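Local coordinates for HTH cro/C1-type domain-containing protein (Pseudomonas aeruginosa PAO1, PDB 7CSV) that acts as the antitoxin HigA, a dimeric helix-turn-helix protein that recognises pseudopalindromic DNA motifs, at residues A[4-9]-A[78-83]; A[18-23]-A[61-66]; A[34-39]-A[53-58]. All blocks are in the same frame, centred on the assembly; numbering follows the deposited sequence.

Interaction 1 (A[4-9]-A[78-83])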
# COMPACT_ATOMS: atom_id res chain seq x y z
N ASN A 4 10.08 11.33 17.02
CA ASN A 4 9.21 11.30 15.84
C ASN A 4 7.91 10.56 16.15
O ASN A 4 7.80 9.81 17.12
CB ASN A 4 9.92 10.61 14.67
CG ASN A 4 11.04 11.46 14.09
OD1 ASN A 4 10.93 12.68 14.02
ND2 ASN A 4 12.11 10.80 13.64
N GLY A 5 6.91 10.79 15.30
CA GLY A 5 5.64 10.10 15.49
C GLY A 5 4.85 10.09 14.20
O GLY A 5 5.17 10.79 13.24
N MET A 6 3.80 9.27 14.18
CA MET A 6 2.90 9.15 13.03
C MET A 6 1.46 9.34 13.48
O MET A 6 1.01 8.67 14.42
CB MET A 6 3.04 7.78 12.36
CG MET A 6 4.43 7.45 11.85
SD MET A 6 4.81 8.34 10.32
CE MET A 6 3.73 7.47 9.18
N ARG A 7 0.75 10.23 12.82
CA ARG A 7 -0.68 10.37 13.05
C ARG A 7 -1.41 9.98 11.77
O ARG A 7 -1.04 10.45 10.68
CB ARG A 7 -1.03 11.81 13.47
CG ARG A 7 -2.47 12.21 13.16
CD ARG A 7 -3.15 13.07 14.24
NE ARG A 7 -3.01 12.56 15.61
CZ ARG A 7 -3.04 13.33 16.70
NH1 ARG A 7 -2.91 12.79 17.90
NH2 ARG A 7 -3.25 14.64 16.59
N PRO A 8 -2.43 9.13 11.85
CA PRO A 8 -3.05 8.59 10.63
C PRO A 8 -4.03 9.57 9.99
O PRO A 8 -4.81 10.24 10.66
CB PRO A 8 -3.78 7.33 11.14
CG PRO A 8 -3.27 7.11 12.57
CD PRO A 8 -2.92 8.47 13.07
N ILE A 9 -3.98 9.62 8.66
CA ILE A 9 -4.98 10.32 7.87
C ILE A 9 -5.59 9.30 6.93
O ILE A 9 -4.91 8.79 6.04
CB ILE A 9 -4.38 11.48 7.07
CG1 ILE A 9 -3.84 12.56 8.01
CG2 ILE A 9 -5.42 12.08 6.14
CD1 ILE A 9 -3.48 13.82 7.29
N SER A 78 -1.98 3.03 6.66
CA SER A 78 -1.68 1.73 7.26
C SER A 78 -0.37 1.78 8.04
O SER A 78 -0.25 1.17 9.11
CB SER A 78 -1.60 0.66 6.18
OG SER A 78 -2.87 0.47 5.59
N LEU A 79 0.62 2.50 7.52
CA LEU A 79 1.88 2.62 8.26
C LEU A 79 1.68 3.39 9.55
O LEU A 79 2.26 3.04 10.59
CB LEU A 79 2.94 3.29 7.40
CG LEU A 79 3.58 2.38 6.35
CD1 LEU A 79 4.50 3.19 5.44
CD2 LEU A 79 4.34 1.22 7.01
N ALA A 80 0.88 4.46 9.51
CA ALA A 80 0.69 5.26 10.72
C ALA A 80 0.03 4.44 11.82
O ALA A 80 0.45 4.46 12.99
CB ALA A 80 -0.13 6.51 10.40
N THR A 81 -1.03 3.71 11.47
CA THR A 81 -1.73 2.91 12.48
C THR A 81 -0.83 1.80 13.00
O THR A 81 -0.78 1.55 14.22
CB THR A 81 -3.01 2.34 11.89
OG1 THR A 81 -2.70 1.40 10.85
CG2 THR A 81 -3.81 3.46 11.27
N ALA A 82 -0.10 1.13 12.10
CA ALA A 82 0.85 0.09 12.51
C ALA A 82 1.94 0.67 13.40
O ALA A 82 2.35 0.03 14.38
CB ALA A 82 1.48 -0.57 11.29
N TYR A 83 2.43 1.86 13.06
CA TYR A 83 3.49 2.47 13.87
C TYR A 83 2.97 2.82 15.26
O TYR A 83 3.67 2.60 16.26
CB TYR A 83 4.05 3.72 13.20
CG TYR A 83 5.27 4.24 13.93
CD1 TYR A 83 6.50 3.63 13.75
CD2 TYR A 83 5.17 5.29 14.83
CE1 TYR A 83 7.64 4.09 14.43
CE2 TYR A 83 6.29 5.75 15.53
CZ TYR A 83 7.52 5.15 15.32
OH TYR A 83 8.63 5.59 16.00
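Ala80 pushes its methyl group into the shallow hollow between Met6 and Pro8, the two side chains that the 4-9 segment turns to helix 67-93. The floor of this hollow is backbone: Ala80 CB stands 3.6 Å from Pro8 CA and 3.9 Å from Arg7 C. One wall is Met6 CB, 3.9 Å from Ala80 CB; the other is the Pro8 ring. That ring is itself a bump that fits the next hollow, between the methyls of Ala80 and Thr81. Pro8 CB lies 3.8 Å from Ala80 CB and 3.9 Å from Thr81 CG2, and CG reaches both methyls as well. Residues 4-9 form an extended arm that precedes helix 11-23 and runs antiparallel to helix 67-93, resting its side chains on that helix. Met6 fills the groove between Ala80 and Tyr83, one turn apart. Its CG is anti to the carbonyl carbon (chi1 -59°) and comes 3.8 Å from Tyr83 CD2, the two side chains lying roughly perpendicular. Bends at chi2 and chi3 then fold the chain back, and its CE ends 4.1 Å from Ala80 CA. Farther out, Gly5 CA approaches Tyr83 CE2 at 4.4 Å. The interface is purely van der Waals; the phenol oxygen of Tyr83 is hydrogen-bonded to Glu91 of the same helix. Tyr83 also packs on Ile57 of the second subunit, and Leu79 on Gln68 of that subunit.

Interaction 2 (A[18-23]-A[61-66])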
# COMPACT_ATOMS: atom_id res chain seq x y z
N GLU A 18 -11.11 16.58 -1.06
CA GLU A 18 -10.47 17.08 -2.27
C GLU A 18 -11.15 16.62 -3.54
O GLU A 18 -10.79 17.10 -4.62
CB GLU A 18 -9.00 16.67 -2.32
CG GLU A 18 -8.21 17.10 -1.12
CD GLU A 18 -8.07 18.60 -1.03
OE1 GLU A 18 -8.38 19.29 -2.02
OE2 GLU A 18 -7.66 19.09 0.02
N PHE A 19 -12.10 15.70 -3.45
CA PHE A 19 -12.74 15.20 -4.66
C PHE A 19 -14.25 15.28 -4.58
O PHE A 19 -14.88 15.94 -5.41
CB PHE A 19 -12.25 13.77 -4.94
CG PHE A 19 -10.79 13.70 -5.29
CD1 PHE A 19 -9.83 13.57 -4.30
CD2 PHE A 19 -10.37 13.79 -6.62
CE1 PHE A 19 -8.49 13.52 -4.61
CE2 PHE A 19 -9.03 13.73 -6.94
CZ PHE A 19 -8.08 13.59 -5.93
N LEU A 20 -14.87 14.61 -3.60
CA LEU A 20 -16.33 14.62 -3.51
C LEU A 20 -16.86 16.02 -3.27
O LEU A 20 -17.79 16.47 -3.94
CB LEU A 20 -16.81 13.67 -2.42
CG LEU A 20 -16.48 12.19 -2.62
CD1 LEU A 20 -17.21 11.34 -1.59
CD2 LEU A 20 -16.83 11.75 -4.04
N MET A 21 -16.27 16.74 -2.30
CA MET A 21 -16.73 18.10 -2.05
C MET A 21 -16.28 19.06 -3.14
O MET A 21 -16.98 20.05 -3.41
CB MET A 21 -16.22 18.58 -0.69
CG MET A 21 -16.85 17.88 0.49
SD MET A 21 -16.36 18.68 2.03
CE MET A 21 -16.15 17.26 3.10
N GLU A 22 -15.13 18.81 -3.76
CA GLU A 22 -14.65 19.70 -4.81
C GLU A 22 -15.58 19.68 -6.01
O GLU A 22 -15.92 20.73 -6.56
CB GLU A 22 -13.24 19.32 -5.23
CG GLU A 22 -12.76 20.04 -6.48
CD GLU A 22 -12.04 21.33 -6.15
OE1 GLU A 22 -11.79 21.57 -4.95
OE2 GLU A 22 -11.72 22.09 -7.08
N PHE A 23 -16.02 18.49 -6.42
CA PHE A 23 -16.87 18.34 -7.59
C PHE A 23 -18.35 18.20 -7.26
O PHE A 23 -19.15 17.97 -8.17
CB PHE A 23 -16.42 17.14 -8.41
CG PHE A 23 -15.04 17.28 -8.99
CD1 PHE A 23 -14.82 18.09 -10.09
CD2 PHE A 23 -13.97 16.61 -8.43
CE1 PHE A 23 -13.55 18.22 -10.63
CE2 PHE A 23 -12.70 16.74 -8.96
CZ PHE A 23 -12.49 17.55 -10.06
N ARG A 61 -8.92 6.17 -12.59
CA ARG A 61 -9.63 6.31 -13.86
C ARG A 61 -10.68 7.40 -13.80
O ARG A 61 -10.82 8.20 -14.73
CB ARG A 61 -10.27 4.97 -14.23
CG ARG A 61 -11.28 5.03 -15.38
CD ARG A 61 -10.60 5.08 -16.72
NE ARG A 61 -11.57 4.94 -17.81
CZ ARG A 61 -11.31 5.19 -19.08
NH1 ARG A 61 -10.10 5.59 -19.45
NH2 ARG A 61 -12.26 5.03 -20.00
N TYR A 62 -11.45 7.44 -12.72
CA TYR A 62 -12.56 8.38 -12.64
C TYR A 62 -12.07 9.81 -12.46
O TYR A 62 -12.56 10.73 -13.11
CB TYR A 62 -13.50 7.99 -11.51
CG TYR A 62 -14.77 8.78 -11.52
CD1 TYR A 62 -15.63 8.71 -12.60
CD2 TYR A 62 -15.11 9.60 -10.46
CE1 TYR A 62 -16.80 9.44 -12.63
CE2 TYR A 62 -16.27 10.34 -10.47
CZ TYR A 62 -17.12 10.25 -11.56
OH TYR A 62 -18.29 10.98 -11.57
N PHE A 63 -11.11 10.01 -11.56
CA PHE A 63 -10.71 11.36 -11.18
C PHE A 63 -9.44 11.86 -11.87
O PHE A 63 -8.91 12.90 -11.45
CB PHE A 63 -10.52 11.43 -9.66
CG PHE A 63 -11.80 11.40 -8.90
CD1 PHE A 63 -12.78 12.37 -9.12
CD2 PHE A 63 -12.03 10.43 -7.93
CE1 PHE A 63 -13.96 12.36 -8.41
CE2 PHE A 63 -13.22 10.42 -7.21
CZ PHE A 63 -14.19 11.39 -7.45
N ASP A 64 -8.94 11.18 -12.89
CA ASP A 64 -7.71 11.59 -13.58
C ASP A 64 -6.52 11.67 -12.62
O ASP A 64 -5.84 12.69 -12.53
CB ASP A 64 -7.90 12.93 -14.30
CG ASP A 64 -8.62 12.79 -15.63
OD1 ASP A 64 -8.80 11.65 -16.11
OD2 ASP A 64 -8.99 13.83 -16.20
N THR A 65 -6.28 10.60 -11.87
CA THR A 65 -5.07 10.49 -11.08
C THR A 65 -4.40 9.17 -11.42
O THR A 65 -4.99 8.30 -12.06
CB THR A 65 -5.34 10.52 -9.57
OG1 THR A 65 -5.97 9.30 -9.17
CG2 THR A 65 -6.20 11.70 -9.18
N SER A 66 -3.16 9.00 -10.96
CA SER A 66 -2.60 7.66 -10.98
C SER A 66 -3.30 6.80 -9.94
O SER A 66 -3.89 7.31 -8.97
CB SER A 66 -1.09 7.69 -10.71
OG SER A 66 -0.86 7.99 -9.34
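Phe19 sets its CB and its ring atom CD2 over one face of the Phe63 ring. Its CB sits 4.1 Å from the Phe63 ring centroid, only 14° off the ring normal, a CH-pi contact. The rotamer with CG anti to the carbonyl carbon (chi1 -67°) starts the Phe19 ring across the same face, and CD2 comes 3.6 Å from Phe63 CG. The two rings are tilted by 48°, an oblique pair rather than a stack. Beyond CD2, the Phe19 ring reaches Thr65, whose CG2 is 4.1 Å from Phe19 CE2, and it also meets Trp70. This cluster joins helix 11-23 to the end of helix 53-63 within the helix-turn-helix domain, and Phe63 is the buried ring that Phe19, Leu20 and Phe23 all touch. Its opposite face is occupied by Tyr62, with CD2 3.5 Å above the ring centre, so the Phe63 ring is clamped from both sides. Next along the helix, Leu20 sends its CD2 branch to within 4.3 Å of Phe63 CZ, while also packing on Ile25. One turn after Phe19, Phe23, an exposed residue, brings CD2 4.3 Å from Phe63 CE1; it packs too on Leu97 of the second subunit.

Interaction 3 (A[34-39]-A[53-58])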
# COMPACT_ATOMS: atom_id res chain seq x y z
N LEU A 34 -18.26 4.50 -10.51
CA LEU A 34 -17.20 3.51 -10.50
C LEU A 34 -17.68 2.10 -10.75
O LEU A 34 -16.85 1.20 -10.90
CB LEU A 34 -16.48 3.55 -9.15
CG LEU A 34 -15.86 4.89 -8.75
CD1 LEU A 34 -15.17 4.76 -7.40
CD2 LEU A 34 -14.89 5.32 -9.81
N LYS A 35 -19.00 1.88 -10.78
CA LYS A 35 -19.58 0.54 -10.92
C LYS A 35 -19.20 -0.35 -9.74
O LYS A 35 -18.82 -1.51 -9.89
CB LYS A 35 -19.18 -0.10 -12.26
CG LYS A 35 -19.34 0.83 -13.48
CD LYS A 35 -20.75 1.41 -13.58
CE LYS A 35 -20.81 2.59 -14.54
NZ LYS A 35 -22.14 3.27 -14.50
N VAL A 36 -19.30 0.21 -8.53
CA VAL A 36 -19.13 -0.52 -7.29
C VAL A 36 -20.37 -0.29 -6.43
O VAL A 36 -21.15 0.64 -6.66
CB VAL A 36 -17.85 -0.11 -6.53
CG1 VAL A 36 -16.62 -0.39 -7.38
CG2 VAL A 36 -17.91 1.36 -6.19
N SER A 37 -20.56 -1.17 -5.45
CA SER A 37 -21.68 -1.03 -4.53
C SER A 37 -21.52 0.23 -3.70
O SER A 37 -20.41 0.61 -3.31
CB SER A 37 -21.78 -2.25 -3.63
OG SER A 37 -20.97 -2.09 -2.48
N ALA A 38 -22.65 0.90 -3.42
CA ALA A 38 -22.60 2.12 -2.63
C ALA A 38 -21.98 1.92 -1.25
O ALA A 38 -21.23 2.80 -0.81
CB ALA A 38 -24.00 2.74 -2.52
N PRO A 39 -22.25 0.83 -0.51
CA PRO A 39 -21.53 0.63 0.75
C PRO A 39 -20.03 0.54 0.59
O PRO A 39 -19.30 0.89 1.52
CB PRO A 39 -22.13 -0.67 1.30
CG PRO A 39 -23.50 -0.73 0.70
CD PRO A 39 -23.33 -0.17 -0.68
N ALA A 53 -6.42 -2.27 -4.26
CA ALA A 53 -5.80 -2.01 -5.56
C ALA A 53 -6.85 -1.79 -6.63
O ALA A 53 -6.72 -0.86 -7.44
CB ALA A 53 -4.89 -3.17 -5.95
N ASP A 54 -7.88 -2.63 -6.66
CA ASP A 54 -8.93 -2.49 -7.67
C ASP A 54 -9.62 -1.14 -7.52
O ASP A 54 -9.82 -0.44 -8.52
CB ASP A 54 -9.93 -3.64 -7.53
CG ASP A 54 -11.03 -3.60 -8.58
OD1 ASP A 54 -10.79 -4.11 -9.69
OD2 ASP A 54 -12.12 -3.10 -8.26
N MET A 55 -9.89 -0.72 -6.28
CA MET A 55 -10.53 0.57 -6.06
C MET A 55 -9.62 1.72 -6.45
O MET A 55 -10.10 2.76 -6.91
CB MET A 55 -10.95 0.70 -4.59
CG MET A 55 -12.39 0.28 -4.33
SD MET A 55 -13.63 1.28 -5.20
CE MET A 55 -13.08 2.93 -4.87
N ALA A 56 -8.31 1.58 -6.22
CA ALA A 56 -7.37 2.63 -6.61
C ALA A 56 -7.35 2.83 -8.11
O ALA A 56 -7.23 3.96 -8.60
CB ALA A 56 -5.96 2.29 -6.12
N ILE A 57 -7.42 1.73 -8.86
CA ILE A 57 -7.48 1.85 -10.32
C ILE A 57 -8.78 2.54 -10.74
O ILE A 57 -8.77 3.41 -11.63
CB ILE A 57 -7.32 0.46 -10.96
CG1 ILE A 57 -5.93 -0.10 -10.67
CG2 ILE A 57 -7.55 0.53 -12.48
CD1 ILE A 57 -5.78 -1.58 -11.01
N ARG A 58 -9.90 2.20 -10.10
CA ARG A 58 -11.17 2.84 -10.42
C ARG A 58 -11.14 4.33 -10.10
O ARG A 58 -11.57 5.15 -10.91
CB ARG A 58 -12.32 2.15 -9.68
CG ARG A 58 -12.48 0.69 -10.04
CD ARG A 58 -13.67 0.04 -9.37
NE ARG A 58 -13.78 -1.35 -9.81
CZ ARG A 58 -14.49 -1.76 -10.86
NH1 ARG A 58 -15.21 -0.90 -11.59
NH2 ARG A 58 -14.50 -3.04 -11.19
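Arg58 reaches the carboxyl end of helix 27-34, where its NH1 donates a weak hydrogen bond to Leu34 O, 2.8 Å long but bent to 126° at the hydrogen. The carbonyl oxygen lies at the edge of the guanidinium, near its plane, whereas Lys35 O stands over one face, 4.0 Å from NH1. Val36 and Arg58 run alongside each other, pointing opposite ways, and Val36 CG1 packs against the aliphatic part of the arginine, 3.6 Å from CD. Nearer the backbone of helix 53-63, Leu34 CD2 touches Arg58 O (3.5 Å). Its other branch, CD1, meets Met55 CE at 3.8 Å, the two side chains crossing at about a right angle. Met55 SD also lies near Val36 CG1, at 4.1 Å.

The guanidinium is held in turn by Asp54, one turn earlier on the same helix. Arg58 NE donates a nearly straight bond (169°) to Asp54 OD2, 2.9 Å away, as part of a salt bridge. OD2 lies in the guanidinium plane, while the N-H meets it on the syn side, 33° out of the carboxylate plane. NH1 has its strongest partner in Glu93 of the second subunit, with which it forms a salt bridge. The two carboxylates probably balance the arginine's charge and, with the Leu34 carbonyl, fix the guanidinium's rotation.

Residues 35-37 form the turn between helices 27-34 and 38-45, consistent with the helix-turn-helix motif; Ser37 is the N-cap of helix 38-45, probably the recognition helix, as in Cro/C1 relatives. Val36 packs on Val41, holding the turn to that helix. Helix 53-63 joins both helices, Met55 meeting Ile44 and Leu34 meeting Leu59, and its Ala56 backs onto Trp70 of helix 67-93.

In the fold
Interactions 2 and 3 belong to the helical bundle and share helix 53-63; their centres are 13 Å apart, and they touch where Tyr62 CB meets Leu34 CD2 at 3.5 Å. Both are partly buried, but interaction 2 is aromatic and apolar, whereas interaction 3 mixes apolar side chains with a charged network reaching the second subunit. Interaction 1 lies on the opposite side of the chain's centre, about 24 to 25 Å from the others between centres. It is a surface contact made by apolar side chains of an extended arm and the face of helix 67-93, and it closes the chain loop in which the other two are nested. All three approach the dimer partner.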